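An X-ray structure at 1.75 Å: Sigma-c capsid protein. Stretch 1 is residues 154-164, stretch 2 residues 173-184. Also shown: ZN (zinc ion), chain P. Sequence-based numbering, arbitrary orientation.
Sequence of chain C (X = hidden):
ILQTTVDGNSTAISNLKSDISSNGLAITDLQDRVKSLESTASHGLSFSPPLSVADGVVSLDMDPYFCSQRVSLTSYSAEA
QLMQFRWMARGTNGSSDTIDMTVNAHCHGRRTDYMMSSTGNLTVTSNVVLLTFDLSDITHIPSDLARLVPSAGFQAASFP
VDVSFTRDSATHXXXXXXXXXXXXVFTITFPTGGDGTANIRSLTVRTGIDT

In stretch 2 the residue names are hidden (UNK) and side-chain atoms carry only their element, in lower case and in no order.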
ATOM      1  N   PHE C 154       9.403   0.387 -10.474  1.00 12.65           N
ATOM      2  CA  PHE C 154       8.606  -0.093 -11.607  1.00 13.83           C
ATOM      3  C   PHE C 154       9.458  -0.096 -12.895  1.00 19.04           C
ATOM      4  O   PHE C 154       9.397  -1.035 -13.682  1.00 16.72           O
ATOM      5  CB  PHE C 154       7.341   0.771 -11.791  1.00 15.17           C
ATOM      6  CG  PHE C 154       6.392   0.213 -12.829  1.00 18.83           C
ATOM      7  CD1 PHE C 154       5.440  -0.740 -12.441  1.00 13.97           C
ATOM      8  CD2 PHE C 154       6.499   0.570 -14.184  1.00 17.16           C
ATOM      9  CE1 PHE C 154       4.531  -1.297 -13.383  1.00 12.80           C
ATOM     10  CE2 PHE C 154       5.621   0.011 -15.138  1.00 15.44           C
ATOM     11  CZ  PHE C 154       4.607  -0.906 -14.720  1.00 13.32           C
ATOM     12  N   GLN C 155      10.280   0.942 -13.073  1.00 18.54           N
ATOM     13  CA  GLN C 155      11.051   1.124 -14.291  1.00 18.43           C
ATOM     14  C   GLN C 155      12.024  -0.002 -14.549  1.00 16.57           C
ATOM     15  O   GLN C 155      12.433  -0.219 -15.704  1.00 18.75           O
ATOM     16  CB  GLN C 155      11.823   2.446 -14.200  1.00 18.20           C
ATOM     17  CG  GLN C 155      10.990   3.675 -14.418  1.00 22.19           C
ATOM     18  CD  GLN C 155      11.876   4.924 -14.314  1.00 24.14           C
ATOM     19  OE1 GLN C 155      12.884   4.996 -14.992  1.00 25.37           O
ATOM     20  NE2 GLN C 155      11.526   5.852 -13.452  1.00 23.53           N
ATOM     21  N   ALA C 156      12.352  -0.761 -13.495  1.00 14.34           N
ATOM     22  CA  ALA C 156      13.411  -1.746 -13.582  1.00 19.80           C
ATOM     23  C   ALA C 156      13.086  -3.021 -14.403  1.00 23.31           C
ATOM     24  O   ALA C 156      13.989  -3.832 -14.687  1.00 21.34           O
ATOM     25  CB  ALA C 156      13.864  -2.111 -12.163  1.00 20.01           C
ATOM     26  N   ALA C 157      11.815  -3.206 -14.792  1.00 17.44           N
ATOM     27  CA  ALA C 157      11.368  -4.393 -15.513  1.00 19.18           C
ATOM     28  C   ALA C 157      10.471  -4.005 -16.693  1.00 14.03           C
ATOM     29  O   ALA C 157       9.729  -3.033 -16.630  1.00 16.44           O
ATOM     30  CB  ALA C 157      10.580  -5.319 -14.575  1.00 19.54           C
ATOM     31  N   SER C 158      10.472  -4.850 -17.718  1.00 16.71           N
ATOM     32  CA  SER C 158       9.391  -4.858 -18.718  1.00 16.77           C
ATOM     33  C   SER C 158       8.028  -5.099 -18.048  1.00 17.10           C
ATOM     34  O   SER C 158       7.938  -5.691 -16.944  1.00 17.00           O
ATOM     35  CB  SER C 158       9.686  -5.937 -19.769  1.00 21.10           C
ATOM     36  OG  SER C 158      10.914  -5.582 -20.429  1.00 23.51           O
ATOM     37  N   PHE C 159       6.982  -4.597 -18.692  1.00 13.17           N
ATOM     38  CA  PHE C 159       5.638  -4.698 -18.091  1.00 12.96           C
ATOM     39  C   PHE C 159       4.599  -5.004 -19.187  1.00 15.23           C
ATOM     40  O   PHE C 159       4.842  -4.714 -20.364  1.00 14.93           O
ATOM     41  CB  PHE C 159       5.295  -3.367 -17.361  1.00 12.79           C
ATOM     42  CG  PHE C 159       5.417  -2.135 -18.246  1.00 12.30           C
ATOM     43  CD1 PHE C 159       6.649  -1.465 -18.380  1.00 18.26           C
ATOM     44  CD2 PHE C 159       4.297  -1.653 -18.968  1.00 15.45           C
ATOM     45  CE1 PHE C 159       6.767  -0.344 -19.205  1.00 14.03           C
ATOM     46  CE2 PHE C 159       4.389  -0.488 -19.786  1.00 15.65           C
ATOM     47  CZ  PHE C 159       5.636   0.187 -19.895  1.00 13.55           C
ATOM     48  N   PRO C 160       3.501  -5.700 -18.822  1.00 13.76           N
ATOM     49  CA  PRO C 160       2.564  -6.199 -19.843  1.00 11.12           C
ATOM     50  C   PRO C 160       1.748  -5.041 -20.421  1.00 13.40           C
ATOM     51  O   PRO C 160       1.410  -4.088 -19.713  1.00 14.03           O
ATOM     52  CB  PRO C 160       1.684  -7.212 -19.085  1.00 14.51           C
ATOM     53  CG  PRO C 160       1.993  -6.963 -17.610  1.00 15.09           C
ATOM     54  CD  PRO C 160       3.195  -6.161 -17.448  1.00 15.98           C
ATOM     55  N   VAL C 161       1.448  -5.165 -21.700  1.00 14.02           N
ATOM     56  CA  VAL C 161       0.689  -4.164 -22.425  1.00 15.09           C
ATOM     57  C   VAL C 161      -0.230  -4.985 -23.353  1.00 13.22           C
ATOM     58  O   VAL C 161       0.226  -5.882 -24.049  1.00 17.47           O
ATOM     59  CB  VAL C 161       1.611  -3.230 -23.290  1.00 14.71           C
ATOM     60  CG1 VAL C 161       0.768  -2.326 -24.189  1.00 15.91           C
ATOM     61  CG2 VAL C 161       2.599  -2.386 -22.443  1.00 12.65           C
ATOM     62  N   ASP C 162      -1.528  -4.647 -23.398  1.00 14.15           N
ATOM     63  CA  ASP C 162      -2.445  -5.287 -24.350  1.00 16.34           C
ATOM     64  C   ASP C 162      -2.608  -4.399 -25.582  1.00 17.54           C
ATOM     65  O   ASP C 162      -2.837  -3.206 -25.451  1.00 16.26           O
ATOM     66  CB  ASP C 162      -3.823  -5.445 -23.704  1.00 14.22           C
ATOM     67  CG  ASP C 162      -3.846  -6.494 -22.616  1.00 26.07           C
ATOM     68  OD1 ASP C 162      -2.965  -7.364 -22.570  1.00 24.91           O
ATOM     69  OD2 ASP C 162      -4.774  -6.440 -21.825  1.00 39.68           O
ATOM     70  N   VAL C 163      -2.526  -4.981 -26.770  1.00 15.54           N
ATOM     71  CA  VAL C 163      -2.659  -4.201 -27.981  1.00 17.69           C
ATOM     72  C   VAL C 163      -3.706  -4.899 -28.848  1.00 20.10           C
ATOM     73  O   VAL C 163      -3.807  -6.141 -28.841  1.00 18.95           O
ATOM     74  CB  VAL C 163      -1.298  -4.112 -28.711  1.00 19.56           C
ATOM     75  CG1 VAL C 163      -1.430  -3.506 -30.078  1.00 31.23           C
ATOM     76  CG2 VAL C 163      -0.328  -3.270 -27.868  1.00 19.02           C
ATOM     77  N   SER C 164      -4.474  -4.092 -29.577  1.00 16.23           N
ATOM     78  CA  SER C 164      -5.359  -4.634 -30.620  1.00 17.28           C
ATOM     79  C   SER C 164      -5.360  -3.665 -31.811  1.00 17.26           C
ATOM     80  O   SER C 164      -5.081  -2.483 -31.645  1.00 17.12           O
ATOM     81  CB  SER C 164      -6.778  -4.843 -30.058  1.00 19.34           C
ATOM     82  OG  SER C 164      -7.531  -3.653 -30.085  1.00 25.38           O
ATOM     83  N   UNK C 173      -5.291  -9.142 -31.773  1.00 23.13           N
ATOM     84  CA  UNK C 173      -5.081  -8.714 -30.380  1.00 20.99           C
ATOM     85  C   UNK C 173      -3.937  -9.543 -29.781  1.00 26.57           C
ATOM     86  O   UNK C 173      -3.867 -10.766 -29.997  1.00 24.45           O
ATOM     87  c   UNK C 173      -6.365  -8.874 -29.575  1.00 27.22           C
ATOM     88  N   UNK C 174      -3.003  -8.879 -29.083  1.00 19.21           N
ATOM     89  CA  UNK C 174      -1.826  -9.574 -28.565  1.00 20.93           C
ATOM     90  C   UNK C 174      -1.543  -9.079 -27.162  1.00 19.11           C
ATOM     91  O   UNK C 174      -1.780  -7.923 -26.853  1.00 20.76           O
ATOM     92  o   UNK C 174      -1.441 -11.159 -34.756  1.00 33.00           O
ATOM     93  c   UNK C 174      -1.133  -8.853 -31.853  1.00 23.73           C
ATOM     94  c   UNK C 174      -0.647 -11.102 -31.155  1.00 27.10           C
ATOM     95  c   UNK C 174      -0.860 -11.569 -32.452  1.00 33.97           C
ATOM     96  c   UNK C 174      -0.748  -9.738 -30.845  1.00 22.46           C
ATOM     97  c   UNK C 174      -0.576  -9.261 -29.424  1.00 22.39           C
ATOM     98  c   UNK C 174      -1.353  -9.317 -33.183  1.00 27.21           C
ATOM     99  c   UNK C 174      -1.225 -10.677 -33.464  1.00 31.28           C
ATOM    100  N   UNK C 175      -1.064 -10.008 -26.350  1.00 17.80           N
ATOM    101  CA  UNK C 175      -0.456  -9.722 -25.072  1.00 17.47           C
ATOM    102  C   UNK C 175       0.945  -9.307 -25.406  1.00 19.46           C
ATOM    103  O   UNK C 175       1.739 -10.156 -25.826  1.00 24.78           O
ATOM    104  c   UNK C 175      -0.403 -11.035 -24.239  1.00 24.66           C
ATOM    105  o   UNK C 175      -1.184 -10.118 -21.462  1.00 31.60           O
ATOM    106  c   UNK C 175      -0.130  -9.888 -22.057  1.00 30.06           C
ATOM    107  n   UNK C 175       0.499  -8.719 -21.985  1.00 27.68           N
ATOM    108  c   UNK C 175       0.459 -10.912 -22.938  1.00 30.81           C
ATOM    109  N   UNK C 176       1.294  -8.033 -25.194  1.00 19.57           N
ATOM    110  CA  UNK C 176       2.629  -7.541 -25.534  1.00 17.96           C
ATOM    111  C   UNK C 176       3.357  -7.014 -24.264  1.00 17.02           C
ATOM    112  O   UNK C 176       2.858  -7.207 -23.141  1.00 16.61           O
ATOM    113  c   UNK C 176       2.517  -6.487 -26.593  1.00 19.05           C
ATOM    114  N   UNK C 177       4.518  -6.383 -24.430  1.00 16.66           N
ATOM    115  CA  UNK C 177       5.281  -5.830 -23.295  1.00 16.55           C
ATOM    116  C   UNK C 177       5.833  -4.459 -23.656  1.00 17.28           C
ATOM    117  O   UNK C 177       6.131  -4.174 -24.838  1.00 17.82           O
ATOM    118  c   UNK C 177       5.430  -9.114 -23.180  1.00 21.62           C
ATOM    119  c   UNK C 177       5.840  -8.060 -22.324  1.00 19.74           C
ATOM    120  c   UNK C 177       4.804 -10.267 -22.672  1.00 26.09           C
ATOM    121  c   UNK C 177       6.425  -6.781 -22.893  1.00 21.40           C
ATOM    122  c   UNK C 177       4.964  -9.335 -20.427  1.00 18.65           C
ATOM    123  c   UNK C 177       5.590  -8.170 -20.954  1.00 17.30           C
ATOM    124  o   UNK C 177       3.944 -11.495 -20.833  1.00 28.41           O
ATOM    125  c   UNK C 177       4.580 -10.358 -21.300  1.00 20.81           C
ATOM    126  N   UNK C 178       5.983  -3.631 -22.640  1.00 14.14           N
ATOM    127  CA  UNK C 178       6.682  -2.361 -22.739  1.00 13.67           C
ATOM    128  C   UNK C 178       7.882  -2.297 -21.818  1.00 19.06           C
ATOM    129  O   UNK C 178       8.045  -3.150 -20.946  1.00 16.94           O
ATOM    130  N   UNK C 179       8.736  -1.291 -22.022  1.00 13.85           N
ATOM    131  CA  UNK C 179       9.850  -1.055 -21.082  1.00 19.80           C
ATOM    132  C   UNK C 179      10.198   0.415 -21.151  1.00 19.55           C
ATOM    133  O   UNK C 179      10.143   1.017 -22.230  1.00 16.88           O
ATOM    134  c   UNK C 179      12.128  -1.934 -20.320  1.00 23.70           C
ATOM    135  c   UNK C 179      11.074  -1.980 -21.426  1.00 22.29           C
ATOM    136  c   UNK C 179      11.696  -1.596 -22.779  1.00 21.61           C
ATOM    137  N   UNK C 180      10.496   0.993 -19.992  1.00 14.78           N
ATOM    138  CA  UNK C 180      10.994   2.372 -19.900  1.00 16.51           C
ATOM    139  C   UNK C 180      12.481   2.431 -20.201  1.00 24.36           C
ATOM    140  O   UNK C 180      13.265   1.787 -19.537  1.00 21.08           O
ATOM    141  c   UNK C 180       9.263   3.442 -18.401  1.00 14.92           C
ATOM    142  c   UNK C 180       8.899   4.731 -18.765  1.00 16.59           C
ATOM    143  c   UNK C 180       6.590   4.241 -18.245  1.00 15.78           C
ATOM    144  o   UNK C 180       5.295   4.670 -18.185  1.00 16.76           O
ATOM    145  c   UNK C 180      10.711   2.978 -18.517  1.00 18.47           C
ATOM    146  c   UNK C 180       6.930   2.956 -17.887  1.00 17.64           C
ATOM    147  c   UNK C 180       7.550   5.156 -18.703  1.00 14.30           C
ATOM    148  c   UNK C 180       8.270   2.544 -17.981  1.00 14.68           C
ATOM    149  N   UNK C 181      12.832   3.196 -21.219  1.00 20.08           N
ATOM    150  CA  UNK C 181      14.258   3.493 -21.510  1.00 21.75           C
ATOM    151  C   UNK C 181      14.786   4.631 -20.624  1.00 22.75           C
ATOM    152  O   UNK C 181      15.991   4.757 -20.418  1.00 23.44           O
ATOM    153  o   UNK C 181      13.616   4.850 -23.434  1.00 19.55           O
ATOM    154  c   UNK C 181      14.458   3.784 -22.993  1.00 18.03           C
ATOM    155  N   UNK C 182      13.894   5.477 -20.117  1.00 15.41           N
ATOM    156  CA  UNK C 182      14.204   6.500 -19.105  1.00 20.15           C
ATOM    157  C   UNK C 182      12.915   6.861 -18.410  1.00 24.66           C
ATOM    158  O   UNK C 182      11.874   6.340 -18.792  1.00 22.08           O
ATOM    159  o   UNK C 182      13.866   8.332 -20.660  1.00 24.51           O
ATOM    160  c   UNK C 182      14.776   7.741 -19.760  1.00 24.66           C
ATOM    161  N   UNK C 183      12.953   7.770 -17.432  1.00 21.72           N
ATOM    162  CA  UNK C 183      11.727   8.068 -16.645  1.00 19.29           C
ATOM    163  C   UNK C 183      10.591   8.649 -17.525  1.00 19.09           C
ATOM    164  O   UNK C 183       9.414   8.558 -17.159  1.00 20.79           O
ATOM    165  o   UNK C 183      12.446  10.279 -16.032  1.00 27.71           O
ATOM    166  c   UNK C 183      12.040   9.019 -15.502  1.00 22.87           C
ATOM    167  N   UNK C 184      10.942   9.267 -18.652  1.00 19.98           N
ATOM    168  CA  UNK C 184       9.942   9.948 -19.491  1.00 20.72           C
ATOM    169  C   UNK C 184       9.497   9.150 -20.718  1.00 20.94           C
ATOM    170  O   UNK C 184       8.624   9.600 -21.450  1.00 19.12           O
ATOM    171  c   UNK C 184       9.496  15.209 -20.106  1.00 22.31           C
ATOM    172  n   UNK C 184       9.237  15.525 -18.851  1.00 27.73           N
ATOM    173  c   UNK C 184      11.277  13.630 -19.411  1.00 26.13           C
ATOM    174  n   UNK C 184       8.801  15.792 -21.084  1.00 32.80           N
ATOM    175  c   UNK C 184      10.459  11.313 -19.982  1.00 18.98           C
ATOM    176  c   UNK C 184      10.667  12.324 -18.852  1.00 24.62           C
ATOM    177  n   UNK C 184      10.435  14.319 -20.398  1.00 27.07           N
TER
HETATM  178 ZN    ZN P1329      -3.284 -11.726 -35.265  0.50 27.45          ZN
HETATM  179  O   HOH W   1      10.336  -0.317 -17.504  1.00 16.75           O
HETATM  180  O   HOH W   2      14.326   3.636 -16.946  1.00 35.04           O
HETATM  181  O   HOH W   3      -1.368  -6.785 -20.429  1.00 33.98           O

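Position 173 carries a single side-chain carbon, 4.1 Å (CB to CB) from Ser-164; it is Ala-173, whose short side chain lies at an exposed position on the same face as Ser-164. Position 174 has one carbon leading to a six-carbon ring that bears an oxygen: Tyr-174. Its backbone pairs with Val-163, while Tyr-174 OH binds the zinc ion ZN at 2.0 Å, the phenolic oxygen supplying the ligand atom.

At 175 three carbons form an unbranched chain, the third holding one oxygen and one nitrogen. This is Gln-175, whose amide NE2 donates to the backbone O of position 176 (3.0 Å from NE2) and to water 3 (3.1 Å from NE2), which in turn donates to Asp-162 OD1 (2.7 Å). The water thus links the two side chains, whose oxygens Asp-162 OD1 and Gln-175 OE1, 3.5 Å apart, are both acceptors. Position 176, again a lone carbon, is Ala-176; buried on the face shared with Val-161 and Val-163, its CB lies 4.5 Å from Val-163 CG2.

Position 177 shows a second oxygen-bearing ring on one carbon, Tyr-177. Its CA-to-CB bond points away, yet CE2 comes within 4.1 Å of Pro-160 CB, so the two side chains still touch. Position 178 has no side-chain atoms: Gly-178. An ideal CB would lie 2.9 Å from Phe-159 CZ, a clash; without it, the Gly-178 CA sits over the face of the Phe-159 ring, 4.1 Å from its centroid.

Three carbons branching at the first identify 179 as Val-179, a shape suited to extended backbone; its CB is 3.7 Å from Ser-158 OG. At 180 another ring with an oxygen gives Tyr-180, pointing toward stretch 1. Its CD1 is 3.5 Å from Phe-159 CE1, the rings being nearly parallel but slid apart, and its CE1 meets the edge of the Phe-154 ring.

Positions 181, 182 and 183 each have one carbon and one oxygen: Ser-181, Ser-182 and Ser-183. The chain turns a corner at the first, where a small polar residue is easily accommodated; the third has its CB 3.8 Å from Gln-155 NE2. Position 184, three carbons, a nitrogen and a carbon with two more nitrogens, is Arg-184, which points away without contact.

The contact is an antiparallel ladder. Phe-159, Val-161 and Val-163 exchange paired backbone hydrogen bonds with Gly-178, Ala-176 and Tyr-174. At its Phe-159 end, packing of Tyr-180 against Phe-159 and Phe-154 adds to the ladder, and water 1 donates to Gln-155 O and Ala-157 O while accepting from Tyr-180 N, extending the link where direct pairing stops.

Stretch 2 173-184: AYQAYGVYSSSR
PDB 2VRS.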